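Local coordinates for protein separin (Saccharomyces cerevisiae, PDB 5U1T) that cleaves the SCC1 subunit of cohesin as a caspase-like cysteine protease at anaphase onset, and is held inactive by securin for most of the cell cycle, at residues Leu1422-Ser1427 against Thr1533-Asp1538; Ser1365-Pro1370 against Gly1527-Val1532. All blocks are in the same frame, centred on the assembly; numbering follows the deposited sequence.

Contact 1: residues Leu1422-Ser1427 against Thr1533-Asp1538; sequences LSRTES and TDKDID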
# COMPACT_ATOMS: atom_id res chain seq x y z
N LEU A 1422 -14.81 -47.50 -16.56
CA LEU A 1422 -15.47 -48.49 -15.72
C LEU A 1422 -16.38 -49.35 -16.58
O LEU A 1422 -17.60 -49.34 -16.42
CB LEU A 1422 -16.29 -47.83 -14.61
CG LEU A 1422 -15.59 -47.21 -13.41
CD1 LEU A 1422 -16.61 -46.55 -12.52
CD2 LEU A 1422 -14.80 -48.27 -12.65
N SER A 1423 -15.78 -50.13 -17.47
CA SER A 1423 -16.55 -50.71 -18.55
C SER A 1423 -17.36 -51.93 -18.13
O SER A 1423 -18.36 -52.25 -18.77
CB SER A 1423 -15.61 -51.03 -19.71
OG SER A 1423 -15.04 -49.81 -20.22
N ARG A 1424 -16.94 -52.60 -17.06
CA ARG A 1424 -17.67 -53.76 -16.53
C ARG A 1424 -18.90 -53.28 -15.78
O ARG A 1424 -19.95 -53.93 -15.78
CB ARG A 1424 -16.77 -54.59 -15.60
CG ARG A 1424 -17.20 -56.04 -15.33
CD ARG A 1424 -16.12 -56.74 -14.48
NE ARG A 1424 -14.79 -56.19 -14.76
CZ ARG A 1424 -14.02 -55.53 -13.88
NH1 ARG A 1424 -12.83 -55.05 -14.24
NH2 ARG A 1424 -14.44 -55.36 -12.64
N THR A 1425 -18.75 -52.14 -15.11
CA THR A 1425 -19.85 -51.48 -14.43
C THR A 1425 -20.89 -51.10 -15.47
O THR A 1425 -22.08 -51.36 -15.30
CB THR A 1425 -19.40 -50.23 -13.66
OG1 THR A 1425 -18.31 -50.56 -12.80
CG2 THR A 1425 -20.55 -49.66 -12.86
N GLU A 1426 -20.43 -50.50 -16.57
CA GLU A 1426 -21.34 -50.16 -17.64
C GLU A 1426 -22.08 -51.41 -18.10
O GLU A 1426 -23.29 -51.36 -18.25
CB GLU A 1426 -20.62 -49.52 -18.82
CG GLU A 1426 -21.59 -48.99 -19.87
CD GLU A 1426 -20.89 -48.33 -21.05
OE1 GLU A 1426 -20.58 -47.12 -20.98
OE2 GLU A 1426 -20.65 -49.03 -22.05
N SER A 1427 -21.36 -52.51 -18.28
CA SER A 1427 -21.98 -53.77 -18.71
C SER A 1427 -23.11 -54.20 -17.79
O SER A 1427 -24.17 -54.63 -18.27
CB SER A 1427 -20.95 -54.90 -18.77
OG SER A 1427 -19.82 -54.55 -19.56
N THR A 1533 -13.74 -50.50 -4.91
CA THR A 1533 -13.36 -51.20 -6.13
C THR A 1533 -14.59 -51.80 -6.83
O THR A 1533 -15.57 -52.16 -6.17
CB THR A 1533 -12.31 -52.29 -5.85
OG1 THR A 1533 -12.87 -53.30 -4.98
CG2 THR A 1533 -11.07 -51.69 -5.22
N ASP A 1534 -14.54 -51.92 -8.15
CA ASP A 1534 -15.77 -51.94 -8.95
C ASP A 1534 -16.66 -53.18 -8.80
O ASP A 1534 -17.87 -53.03 -8.65
CB ASP A 1534 -15.45 -51.66 -10.44
CG ASP A 1534 -15.03 -52.90 -11.22
OD1 ASP A 1534 -13.88 -53.37 -11.07
OD2 ASP A 1534 -15.84 -53.39 -12.04
N LYS A 1535 -16.10 -54.38 -8.82
CA LYS A 1535 -16.96 -55.58 -8.71
C LYS A 1535 -17.77 -55.60 -7.42
O LYS A 1535 -18.97 -55.87 -7.44
CB LYS A 1535 -16.14 -56.87 -8.82
CG LYS A 1535 -15.53 -57.10 -10.18
CD LYS A 1535 -14.73 -58.38 -10.23
CE LYS A 1535 -14.68 -58.87 -11.66
NZ LYS A 1535 -16.07 -59.10 -12.15
N ASP A 1536 -17.11 -55.32 -6.30
CA ASP A 1536 -17.75 -55.37 -4.99
C ASP A 1536 -18.81 -54.30 -4.79
O ASP A 1536 -19.88 -54.55 -4.24
CB ASP A 1536 -16.70 -55.26 -3.89
CG ASP A 1536 -16.52 -56.53 -3.14
OD1 ASP A 1536 -17.08 -57.57 -3.56
OD2 ASP A 1536 -15.81 -56.49 -2.11
N ILE A 1537 -18.50 -53.08 -5.23
CA ILE A 1537 -19.39 -51.96 -4.99
C ILE A 1537 -20.63 -52.11 -5.86
O ILE A 1537 -21.74 -51.77 -5.44
CB ILE A 1537 -18.69 -50.59 -5.26
CG1 ILE A 1537 -19.59 -49.43 -4.82
CG2 ILE A 1537 -18.28 -50.45 -6.72
CD1 ILE A 1537 -19.95 -49.45 -3.36
N ASP A 1538 -20.44 -52.65 -7.06
CA ASP A 1538 -21.54 -52.88 -7.98
C ASP A 1538 -22.42 -54.02 -7.51
O ASP A 1538 -23.62 -54.00 -7.76
CB ASP A 1538 -21.02 -53.16 -9.38
CG ASP A 1538 -20.46 -51.92 -10.04
OD1 ASP A 1538 -20.70 -50.81 -9.52
OD2 ASP A 1538 -19.78 -52.06 -11.08
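Thr1425 and Asp1538 are joined by a hydrogen bond across two helix starts of the caspase-like protease domain. Thr1425 OG1 donates to Asp1538 OD2 at 2.7 Å, and OD2 accepts with its syn lone pair. The threonine methyl lies against the same group, with CG2 3.5 Å from Asp1538 OD1. One residue earlier, Arg1424 reaches across with CG anti to its backbone N (chi1 -161°), and its guanidinium tip meets the carboxylate of Asp1534, a turn before Asp1538, in a salt bridge. The two planes are 57° apart. The exact place of Arg1424 NH2 is doubtful, and its hydrogen bond to Asp1534 OD1 is weak. Leu1422 CD2 packs on Asp1534 CB at 4.1 Å. Lys1535 crosses the arginine at about a right angle, its NZ 3.3 Å from Arg1424 CD. Helix segments 1423-1427 and 1534-1538 run roughly parallel, their axes 10.1 Å apart at 29°, with Thr1425 opposite Asp1538. A chain of another protein packs on Leu1422, Asp1534 and Lys1535. Further out, Asn1417 OD1 holds Leu1422 N. The second helix is anchored by Asp1536, whose OD1 accepts from His1576 N and whose OD2 accepts from Leu1577 N.

Contact 2: residues Ser1365-Pro1370 against Gly1527-Val1532; sequences SCHLFP and GNLWDV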
# COMPACT_ATOMS: atom_id res chain seq x y z
N SER A 1365 -15.47 -33.66 12.73
CA SER A 1365 -14.32 -34.38 13.24
C SER A 1365 -14.59 -35.88 13.30
O SER A 1365 -13.64 -36.68 13.25
CB SER A 1365 -13.91 -33.87 14.61
OG SER A 1365 -14.83 -34.26 15.60
N CYS A 1366 -15.86 -36.28 13.40
CA CYS A 1366 -16.19 -37.69 13.52
C CYS A 1366 -16.71 -38.32 12.23
O CYS A 1366 -16.97 -39.52 12.19
CB CYS A 1366 -17.24 -37.88 14.62
SG CYS A 1366 -16.69 -37.46 16.29
N HIS A 1367 -16.86 -37.52 11.19
CA HIS A 1367 -17.41 -38.00 9.93
C HIS A 1367 -16.70 -39.22 9.32
O HIS A 1367 -17.36 -40.13 8.81
CB HIS A 1367 -17.41 -36.88 8.92
CG HIS A 1367 -17.49 -37.36 7.51
ND1 HIS A 1367 -18.69 -37.51 6.85
CD2 HIS A 1367 -16.53 -37.74 6.64
CE1 HIS A 1367 -18.46 -37.95 5.62
NE2 HIS A 1367 -17.16 -38.10 5.47
N LEU A 1368 -15.38 -39.23 9.35
CA LEU A 1368 -14.62 -40.28 8.68
C LEU A 1368 -14.90 -41.67 9.22
O LEU A 1368 -14.80 -42.64 8.48
CB LEU A 1368 -13.11 -40.03 8.76
CG LEU A 1368 -12.37 -40.04 10.11
CD1 LEU A 1368 -10.86 -40.26 9.93
CD2 LEU A 1368 -12.63 -38.75 10.90
N PHE A 1369 -15.23 -41.79 10.51
CA PHE A 1369 -15.47 -43.11 11.09
C PHE A 1369 -16.76 -43.73 10.56
O PHE A 1369 -17.80 -43.07 10.52
CB PHE A 1369 -15.51 -43.05 12.63
CG PHE A 1369 -14.16 -42.91 13.27
CD1 PHE A 1369 -13.33 -44.01 13.42
CD2 PHE A 1369 -13.71 -41.66 13.72
CE1 PHE A 1369 -12.06 -43.88 14.02
CE2 PHE A 1369 -12.44 -41.52 14.31
CZ PHE A 1369 -11.62 -42.64 14.46
N PRO A 1370 -16.69 -44.99 10.14
CA PRO A 1370 -17.88 -45.71 9.68
C PRO A 1370 -18.71 -46.20 10.87
O PRO A 1370 -18.79 -47.40 11.11
CB PRO A 1370 -17.29 -46.88 8.89
CG PRO A 1370 -15.97 -47.14 9.56
CD PRO A 1370 -15.47 -45.80 10.03
N GLY A 1527 -23.35 -41.57 -0.43
CA GLY A 1527 -22.03 -41.68 -1.04
C GLY A 1527 -21.11 -42.63 -0.30
O GLY A 1527 -21.54 -43.29 0.63
N ASN A 1528 -19.86 -42.70 -0.73
CA ASN A 1528 -18.85 -43.54 -0.08
C ASN A 1528 -17.83 -42.72 0.64
O ASN A 1528 -17.41 -41.69 0.14
CB ASN A 1528 -18.13 -44.43 -1.08
CG ASN A 1528 -19.04 -45.42 -1.75
OD1 ASN A 1528 -19.73 -46.20 -1.09
ND2 ASN A 1528 -19.06 -45.39 -3.09
N LEU A 1529 -17.38 -43.21 1.78
CA LEU A 1529 -16.44 -42.49 2.63
C LEU A 1529 -15.02 -42.52 2.10
O LEU A 1529 -14.21 -41.70 2.47
CB LEU A 1529 -16.47 -43.06 4.05
CG LEU A 1529 -17.73 -42.88 4.87
CD1 LEU A 1529 -17.61 -43.75 6.10
CD2 LEU A 1529 -17.94 -41.42 5.25
N TRP A 1530 -14.73 -43.48 1.23
CA TRP A 1530 -13.41 -43.60 0.61
C TRP A 1530 -13.52 -44.29 -0.75
O TRP A 1530 -14.63 -44.50 -1.23
CB TRP A 1530 -12.46 -44.37 1.52
CG TRP A 1530 -13.08 -45.59 2.12
CD1 TRP A 1530 -13.30 -46.78 1.50
CD2 TRP A 1530 -13.55 -45.75 3.47
NE1 TRP A 1530 -13.89 -47.67 2.37
CE2 TRP A 1530 -14.05 -47.06 3.58
CE3 TRP A 1530 -13.58 -44.91 4.58
CZ2 TRP A 1530 -14.58 -47.55 4.77
CZ3 TRP A 1530 -14.12 -45.40 5.76
CH2 TRP A 1530 -14.61 -46.71 5.84
N ASP A 1531 -12.39 -44.63 -1.37
CA ASP A 1531 -12.45 -45.25 -2.68
C ASP A 1531 -12.88 -46.70 -2.55
O ASP A 1531 -12.48 -47.40 -1.61
CB ASP A 1531 -11.11 -45.19 -3.43
CG ASP A 1531 -10.56 -43.77 -3.56
OD1 ASP A 1531 -11.35 -42.80 -3.49
OD2 ASP A 1531 -9.33 -43.64 -3.73
N VAL A 1532 -13.69 -47.15 -3.50
CA VAL A 1532 -14.18 -48.52 -3.53
C VAL A 1532 -13.85 -49.18 -4.87
O VAL A 1532 -13.67 -48.48 -5.86
CB VAL A 1532 -15.68 -48.56 -3.30
CG1 VAL A 1532 -15.98 -48.14 -1.88
CG2 VAL A 1532 -16.37 -47.62 -4.27
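Leu1529 and Trp1530 meet His1367, Leu1368 and Pro1370 in a buried, mainly apolar contact. The two methyls of Leu1529 serve different partners. CD2 of Leu1529 approaches the imidazole of His1367 obliquely, 3.4 Å from NE2. CD1 of Leu1529 lies 4.2 Å from Pro1370 CB and 3.8 Å from Leu1368 O. An alanine in place of Leu1529 would probably leave a gap, the His1367 ring and Pro1370 losing the methyls between them. The indole of Trp1530 offers its edge: CH2 touches Pro1370 CG at 4.0 Å in the ring plane, and CZ3 is 3.9 Å from Leu1368 O. A chi1 of 45°, with CG between the backbone N and the carbonyl carbon, folds the indole back so that Leu1529 CB covers part of one face. Polar bonds fix both sides from outside. His1367 ND1 pairs with Tyr1588 OH, and Trp1530 NE1 donates to Leu1580 O. Arg1384 grips the loop through His1367 O and Phe1369 O, and Cys1366-Phe1369 forms a type I turn. The loop follows strand 1353-1362 of the neighbouring sheet. It packs here on the C-terminal exit of strand 1524-1528, the end of the parallel strands where clan CD proteases place the active site.

The contacts join directly, because residues 1527-1532 of contact 2 run straight into 1533-1538 of contact 1. Their centres are 20 Å apart. The junction is packed: Ile1537 CG1 lies 3.7 Å from Val1532 CG2, and Ile1537 CD1 lies 4.0 Å from Asn1528 OD1. Each contact brings one side chain near Cys1497, the active-site cysteine inferred by similarity. The Leu1422 side chain is about 7 Å from that of Cys1497, and the Trp1530 side chain about 8 Å. Beside the cysteine, Asp1531 OD1 bonds Ser1498 OG and Asn1528 ND2 bonds Gly1496 O. Contact 1 pairs two helices of the catalytic domain, while contact 2 packs the loop after strand 1353-1362 on the end of strand 1524-1528.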